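Local structure of maleylacetoacetate isomerase (Anaeromyxobacter dehalogenans, 4IGJ) at residues Met23-Tyr28 / Leu97-Glu102; Ala137-Met142 / Arg152-Phe157. The protein probably isomerises maleylacetoacetate with the help of glutathione, as a zeta-class member of the glutathione transferase superfamily. All blocks are in the same frame, centred on the assembly; numbering follows the deposited sequence. Where two conformers were deposited one is given.

Contact 1: residues Met23-Tyr28 / Leu97-Glu102; sequences MTLRLY and LEWLEE
The indole of Trp-99 receives the sulfur of Met-23 at its edge, in one of two conformers deposited for Met-23, and, from an oblique direction, a methyl group of Leu-25. Met-23 SD lies 3.9 Å from Trp-99 CZ2 and 4.1 Å from Trp-99 CH2, so the sulfur sits off the benzo edge, beside the CZ2-CH2 bond. Measured from the centroid of the six-membered ring of Trp-99, Met-23 SD is 5.1 Å away and 87° off the ring normal, which places it almost in the ring plane: a Met-aromatic contact of the edge kind. The Met-23 side chain is extended beyond CG, and this carries the sulfur from just before the strand to the ring.

These segments belong to the thioredoxin-like N-terminal domain of glutathione transferases, where helix 93-103 packs on the start of strand 24-29 and helix 34-45 also lies against that strand, through Leu-43 and Val-39. Leu-25 and Leu-100, the pair with the nearest CA atoms, are still 11.0 Å apart, a separation bridged by side chains, chiefly the indole of Trp-99 meeting Leu-25. With CG anti to the backbone N (chi1 180°), the benzo end of Trp-99 reaches the strand's side chains, and Leu-25 CD2 meets Trp-99 CH2 at 4.3 Å. Val-81 of the neighbouring strand 78-82 touches all three side chains. Trp-115 of the second subunit meets the Trp-99 ring with planes about 20° apart and also packs on Met-23.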
loop_
_atom_site.group_PDB
_atom_site.type_symbol
_atom_site.label_atom_id
_atom_site.label_comp_id
_atom_site.label_asym_id
_atom_site.label_seq_id
_atom_site.Cartn_x
_atom_site.Cartn_y
_atom_site.Cartn_z
ATOM N N MET A 23 21.454 -16.675 -4.272
ATOM C CA MET A 23 20.347 -17.096 -3.418
ATOM C C MET A 23 19.402 -18.035 -4.154
ATOM O O MET A 23 19.385 -18.075 -5.383
ATOM C CB MET A 23 19.544 -15.880 -2.956
ATOM C CG MET A 23 20.329 -14.868 -2.155
ATOM S SD MET A 23 19.555 -13.247 -2.169
ATOM C CE MET A 23 20.819 -12.322 -1.317
ATOM N N THR A 24 18.603 -18.775 -3.390
ATOM C CA THR A 24 17.493 -19.543 -3.957
ATOM C C THR A 24 16.169 -18.967 -3.444
ATOM O O THR A 24 16.120 -18.403 -2.347
ATOM C CB THR A 24 17.573 -21.041 -3.635
ATOM O OG1 THR A 24 17.512 -21.241 -2.221
ATOM C CG2 THR A 24 18.865 -21.626 -4.173
ATOM N N LEU A 25 15.106 -19.118 -4.231
ATOM C CA LEU A 25 13.823 -18.486 -3.924
ATOM C C LEU A 25 12.673 -19.486 -3.845
ATOM O O LEU A 25 12.577 -20.396 -4.670
ATOM C CB LEU A 25 13.483 -17.447 -4.986
ATOM C CG LEU A 25 14.468 -16.305 -5.214
ATOM C CD1 LEU A 25 13.954 -15.417 -6.334
ATOM C CD2 LEU A 25 14.683 -15.507 -3.954
ATOM N N ARG A 26 11.793 -19.290 -2.870
ATOM C CA ARG A 26 10.594 -20.106 -2.743
ATOM C C ARG A 26 9.402 -19.209 -2.415
ATOM O O ARG A 26 9.402 -18.502 -1.400
ATOM C CB ARG A 26 10.798 -21.159 -1.653
ATOM C CG ARG A 26 9.521 -21.827 -1.162
ATOM C CD ARG A 26 9.813 -22.660 0.071
ATOM N NE ARG A 26 10.121 -24.040 -0.276
ATOM C CZ ARG A 26 9.461 -25.085 0.214
ATOM N NH1 ARG A 26 9.790 -26.315 -0.149
ATOM N NH2 ARG A 26 8.474 -24.898 1.077
ATOM N N LEU A 27 8.381 -19.248 -3.263
ATOM C CA LEU A 27 7.222 -18.387 -3.072
ATOM C C LEU A 27 6.039 -19.146 -2.505
ATOM O O LEU A 27 5.558 -20.099 -3.124
ATOM C CB LEU A 27 6.814 -17.750 -4.396
ATOM C CG LEU A 27 5.628 -16.797 -4.284
ATOM C CD1 LEU A 27 6.002 -15.559 -3.464
ATOM C CD2 LEU A 27 5.121 -16.425 -5.659
ATOM N N TYR A 28 5.571 -18.714 -1.338
ATOM C CA TYR A 28 4.318 -19.217 -0.773
ATOM C C TYR A 28 3.172 -18.481 -1.452
ATOM O O TYR A 28 3.012 -17.269 -1.280
ATOM C CB TYR A 28 4.290 -18.993 0.739
ATOM C CG TYR A 28 5.254 -19.882 1.484
ATOM C CD1 TYR A 28 4.809 -21.037 2.114
ATOM C CD2 TYR A 28 6.612 -19.583 1.542
ATOM C CE1 TYR A 28 5.684 -21.863 2.791
ATOM C CE2 TYR A 28 7.497 -20.408 2.221
ATOM C CZ TYR A 28 7.023 -21.545 2.844
ATOM O OH TYR A 28 7.898 -22.372 3.519
ATOM N N LEU A 97 8.442 -6.699 -3.814
ATOM C CA LEU A 97 8.779 -6.184 -5.139
ATOM C C LEU A 97 9.901 -5.149 -5.106
ATOM O O LEU A 97 10.762 -5.149 -5.993
ATOM C CB LEU A 97 7.535 -5.627 -5.836
ATOM C CG LEU A 97 6.540 -6.715 -6.264
ATOM C CD1 LEU A 97 5.155 -6.130 -6.514
ATOM C CD2 LEU A 97 7.038 -7.454 -7.510
ATOM N N GLU A 98 9.914 -4.294 -4.084
ATOM C CA GLU A 98 10.996 -3.314 -3.948
ATOM C C GLU A 98 12.319 -4.019 -3.674
ATOM O O GLU A 98 13.369 -3.573 -4.148
ATOM C CB GLU A 98 10.689 -2.284 -2.854
ATOM C CG GLU A 98 9.474 -1.376 -3.148
ATOM C CD GLU A 98 9.795 -0.046 -3.821
ATOM O OE1 GLU A 98 10.936 0.202 -4.276
ATOM O OE2 GLU A 98 8.856 0.770 -3.912
ATOM N N TRP A 99 12.276 -5.121 -2.927
ATOM C CA TRP A 99 13.477 -5.929 -2.705
ATOM C C TRP A 99 13.973 -6.548 -4.006
ATOM O O TRP A 99 15.168 -6.500 -4.305
ATOM C CB TRP A 99 13.223 -7.031 -1.675
ATOM C CG TRP A 99 14.452 -7.876 -1.446
ATOM C CD1 TRP A 99 15.493 -7.597 -0.613
ATOM C CD2 TRP A 99 14.763 -9.128 -2.070
ATOM N NE1 TRP A 99 16.442 -8.595 -0.686
ATOM C CE2 TRP A 99 16.006 -9.552 -1.565
ATOM C CE3 TRP A 99 14.101 -9.934 -2.997
ATOM C CZ2 TRP A 99 16.612 -10.748 -1.965
ATOM C CZ3 TRP A 99 14.705 -11.122 -3.399
ATOM C CH2 TRP A 99 15.945 -11.514 -2.881
ATOM N N LEU A 100 13.063 -7.143 -4.769
ATOM C CA LEU A 100 13.434 -7.717 -6.060
ATOM C C LEU A 100 14.079 -6.669 -6.963
ATOM O O LEU A 100 15.031 -6.954 -7.684
ATOM C CB LEU A 100 12.227 -8.353 -6.752
ATOM C CG LEU A 100 11.714 -9.666 -6.157
ATOM C CD1 LEU A 100 10.349 -10.025 -6.719
ATOM C CD2 LEU A 100 12.697 -10.799 -6.428
ATOM N N GLU A 101 13.571 -5.446 -6.911
ATOM C CA GLU A 101 14.082 -4.379 -7.755
ATOM C C GLU A 101 15.476 -3.930 -7.316
ATOM O O GLU A 101 16.319 -3.610 -8.166
ATOM C CB GLU A 101 13.085 -3.213 -7.774
ATOM C CG GLU A 101 13.537 -2.011 -8.582
ATOM C CD GLU A 101 13.406 -2.194 -10.088
ATOM O OE1 GLU A 101 12.936 -3.264 -10.540
ATOM O OE2 GLU A 101 13.763 -1.247 -10.823
ATOM N N GLU A 102 15.737 -3.928 -6.010
ATOM C CA GLU A 102 17.060 -3.573 -5.485
ATOM C C GLU A 102 18.073 -4.692 -5.711
ATOM O O GLU A 102 19.219 -4.440 -6.075
ATOM C CB GLU A 102 16.988 -3.216 -3.990
ATOM C CG GLU A 102 16.213 -1.927 -3.730
ATOM C CD GLU A 102 16.033 -1.579 -2.258
ATOM O OE1 GLU A 102 16.288 -2.426 -1.377
ATOM O OE2 GLU A 102 15.629 -0.430 -1.999
#

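Contact 2: residues Ala137-Met142 / Arg152-Phe157; sequences ALVLRM and REWARF
Helix segments 137-142 and 152-157 pack with their axes 10.1 Å apart at closest approach and their N-to-C directions at 134°, about midway between perpendicular and antiparallel. The nearest CA atoms, those of Leu-140 and Arg-152, are 7.6 Å apart. Both segments lie in the all-helical C-terminal domain of the glutathione transferase fold, on the consecutive helices 137-146 and 150-171.

Leu-140 contributes one branch to two neighbours: its CD2 is 4.2 Å from Ala-155 CB and 4.4 Å from Trp-154 CD1. The small Ala-155 thus receives the leucine methyl, while the pyrrole part of the indole lies beside it. Val-139 crosses Trp-154 at about a right angle, and its CG1, anti to the backbone N (chi1 165°), comes within 4.0 Å of Trp-154 NE1. Both aliphatic groups approach the indole obliquely. Phe-200 adds to this cluster by touching Leu-140 and Ala-155, and Met-142 of the second subunit packs on Trp-154.

The cross-helix contact rests on buried aliphatic and aromatic surface. The indole nitrogen, Trp-154 NE1, has a weak hydrogen bond to Met-134 O, so the buried N-H has an acceptor within its own domain, and the helix-helix contact itself depends on apolar fit rather than on polar bonds.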
loop_
_atom_site.group_PDB
_atom_site.type_symbol
_atom_site.label_atom_id
_atom_site.label_comp_id
_atom_site.label_asym_id
_atom_site.label_seq_id
_atom_site.Cartn_x
_atom_site.Cartn_y
_atom_site.Cartn_z
ATOM N N ALA A 137 -10.456 -11.052 1.492
ATOM C CA ALA A 137 -11.344 -12.146 1.884
ATOM C C ALA A 137 -12.066 -11.933 3.213
ATOM O O ALA A 137 -13.273 -12.161 3.304
ATOM C CB ALA A 137 -10.581 -13.467 1.896
ATOM N N LEU A 138 -11.328 -11.520 4.240
ATOM C CA LEU A 138 -11.919 -11.303 5.559
ATOM C C LEU A 138 -12.960 -10.180 5.531
ATOM O O LEU A 138 -14.030 -10.294 6.140
ATOM C CB LEU A 138 -10.832 -11.015 6.596
ATOM C CG LEU A 138 -11.291 -10.818 8.043
ATOM C CD1 LEU A 138 -12.004 -12.061 8.564
ATOM C CD2 LEU A 138 -10.115 -10.466 8.932
ATOM N N VAL A 139 -12.653 -9.102 4.817
ATOM C CA VAL A 139 -13.569 -7.979 4.679
ATOM C C VAL A 139 -14.875 -8.438 4.050
ATOM O O VAL A 139 -15.956 -8.182 4.582
ATOM C CB VAL A 139 -12.943 -6.863 3.826
ATOM C CG1 VAL A 139 -14.000 -5.868 3.373
ATOM C CG2 VAL A 139 -11.856 -6.159 4.609
ATOM N N LEU A 140 -14.773 -9.126 2.921
ATOM C CA LEU A 140 -15.954 -9.612 2.227
ATOM C C LEU A 140 -16.775 -10.556 3.102
ATOM O O LEU A 140 -18.005 -10.479 3.112
ATOM C CB LEU A 140 -15.562 -10.297 0.918
ATOM C CG LEU A 140 -14.842 -9.423 -0.106
ATOM C CD1 LEU A 140 -14.628 -10.212 -1.390
ATOM C CD2 LEU A 140 -15.604 -8.120 -0.369
ATOM N N ARG A 141 -16.095 -11.430 3.841
ATOM C CA ARG A 141 -16.788 -12.395 4.691
ATOM C C ARG A 141 -17.600 -11.696 5.769
ATOM O O ARG A 141 -18.764 -12.035 5.993
ATOM C CB ARG A 141 -15.812 -13.389 5.326
ATOM C CG ARG A 141 -16.478 -14.269 6.386
ATOM C CD ARG A 141 -15.701 -15.549 6.676
ATOM N NE ARG A 141 -14.309 -15.293 7.028
ATOM C CZ ARG A 141 -13.272 -15.743 6.330
ATOM N NH1 ARG A 141 -13.474 -16.476 5.244
ATOM N NH2 ARG A 141 -12.033 -15.467 6.715
ATOM N N MET A 142 -16.995 -10.713 6.429
ATOM C CA MET A 142 -17.679 -10.009 7.509
ATOM C C MET A 142 -18.855 -9.192 6.985
ATOM O O MET A 142 -19.872 -9.048 7.663
ATOM C CB MET A 142 -16.700 -9.153 8.311
ATOM C CG MET A 142 -15.953 -9.939 9.372
ATOM S SD MET A 142 -14.495 -9.087 9.986
ATOM C CE MET A 142 -15.240 -7.797 10.984
ATOM N N ARG A 152 -20.502 -8.418 -2.531
ATOM C CA ARG A 152 -20.204 -8.257 -3.947
ATOM C C ARG A 152 -20.559 -6.867 -4.488
ATOM O O ARG A 152 -19.860 -6.333 -5.354
ATOM C CB ARG A 152 -20.835 -9.399 -4.750
ATOM C CG ARG A 152 -20.404 -10.761 -4.210
ATOM C CD ARG A 152 -20.899 -11.929 -5.049
ATOM N NE ARG A 152 -20.293 -11.967 -6.379
ATOM C CZ ARG A 152 -19.078 -12.448 -6.636
ATOM N NH1 ARG A 152 -18.327 -12.922 -5.654
ATOM N NH2 ARG A 152 -18.611 -12.455 -7.877
ATOM N N GLU A 153 -21.617 -6.262 -3.952
ATOM C CA GLU A 153 -21.967 -4.893 -4.314
ATOM C C GLU A 153 -20.877 -3.941 -3.825
ATOM O O GLU A 153 -20.453 -3.046 -4.547
ATOM C CB GLU A 153 -23.333 -4.517 -3.716
ATOM C CG GLU A 153 -23.869 -3.157 -4.156
ATOM C CD GLU A 153 -25.273 -2.876 -3.638
ATOM O OE1 GLU A 153 -25.998 -3.838 -3.302
ATOM O OE2 GLU A 153 -25.646 -1.686 -3.563
ATOM N N TRP A 154 -20.426 -4.175 -2.595
ATOM C CA TRP A 154 -19.351 -3.412 -1.971
ATOM C C TRP A 154 -18.069 -3.521 -2.773
ATOM O O TRP A 154 -17.427 -2.514 -3.058
ATOM C CB TRP A 154 -19.149 -3.945 -0.552
ATOM C CG TRP A 154 -17.954 -3.456 0.219
ATOM C CD1 TRP A 154 -16.645 -3.855 0.073
ATOM C CD2 TRP A 154 -17.974 -2.548 1.325
ATOM N NE1 TRP A 154 -15.856 -3.217 1.002
ATOM C CE2 TRP A 154 -16.649 -2.410 1.781
ATOM C CE3 TRP A 154 -18.988 -1.827 1.967
ATOM C CZ2 TRP A 154 -16.313 -1.579 2.851
ATOM C CZ3 TRP A 154 -18.649 -0.994 3.021
ATOM C CH2 TRP A 154 -17.324 -0.877 3.452
ATOM N N ALA A 155 -17.701 -4.748 -3.133
ATOM C CA ALA A 155 -16.498 -4.964 -3.922
ATOM C C ALA A 155 -16.588 -4.217 -5.251
ATOM O O ALA A 155 -15.633 -3.567 -5.665
ATOM C CB ALA A 155 -16.260 -6.449 -4.149
ATOM N N ARG A 156 -17.727 -4.309 -5.933
ATOM C CA ARG A 156 -17.887 -3.588 -7.188
ATOM C C ARG A 156 -17.774 -2.079 -6.998
ATOM O O ARG A 156 -17.186 -1.390 -7.825
ATOM C CB ARG A 156 -19.213 -3.945 -7.864
ATOM C CG ARG A 156 -19.203 -5.280 -8.586
ATOM C CD ARG A 156 -20.522 -5.508 -9.361
ATOM N NE ARG A 156 -21.680 -5.646 -8.486
ATOM C CZ ARG A 156 -22.075 -6.796 -7.954
ATOM N NH1 ARG A 156 -21.410 -7.917 -8.205
ATOM N NH2 ARG A 156 -23.142 -6.829 -7.167
ATOM N N PHE A 157 -18.314 -1.568 -5.895
ATOM C CA PHE A 157 -18.252 -0.135 -5.644
ATOM C C PHE A 157 -16.811 0.338 -5.466
ATOM O O PHE A 157 -16.388 1.317 -6.081
ATOM C CB PHE A 157 -19.076 0.241 -4.411
ATOM C CG PHE A 157 -18.948 1.689 -4.031
ATOM C CD1 PHE A 157 -19.717 2.657 -4.658
ATOM C CD2 PHE A 157 -18.038 2.087 -3.058
ATOM C CE1 PHE A 157 -19.590 3.993 -4.314
ATOM C CE2 PHE A 157 -17.909 3.426 -2.707
ATOM C CZ PHE A 157 -18.685 4.376 -3.338
#

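How the contacts relate
Both contacts are largely buried and apolar; all four touching residues of contact 2 are buried, while Met-23 of contact 1 is partly exposed. They join different elements in different domains: contact 1 sets a helix against a sheet, contact 2 a helix against the next helix. They follow one another along the chain on opposite sides of its centre, with centres 30 Å apart and nearest atoms about 14 Å apart. Each turns on a tryptophan, but contact 1 presents a sulfur at the ring edge, whereas contact 2 brings only aliphatic groups, obliquely. The second subunit reaches both. Beside contact 1 it adds charge as well, since Glu-102 bridges to Arg-117 and Arg-121 of that subunit; the neighbours found at contact 2 are packing partners.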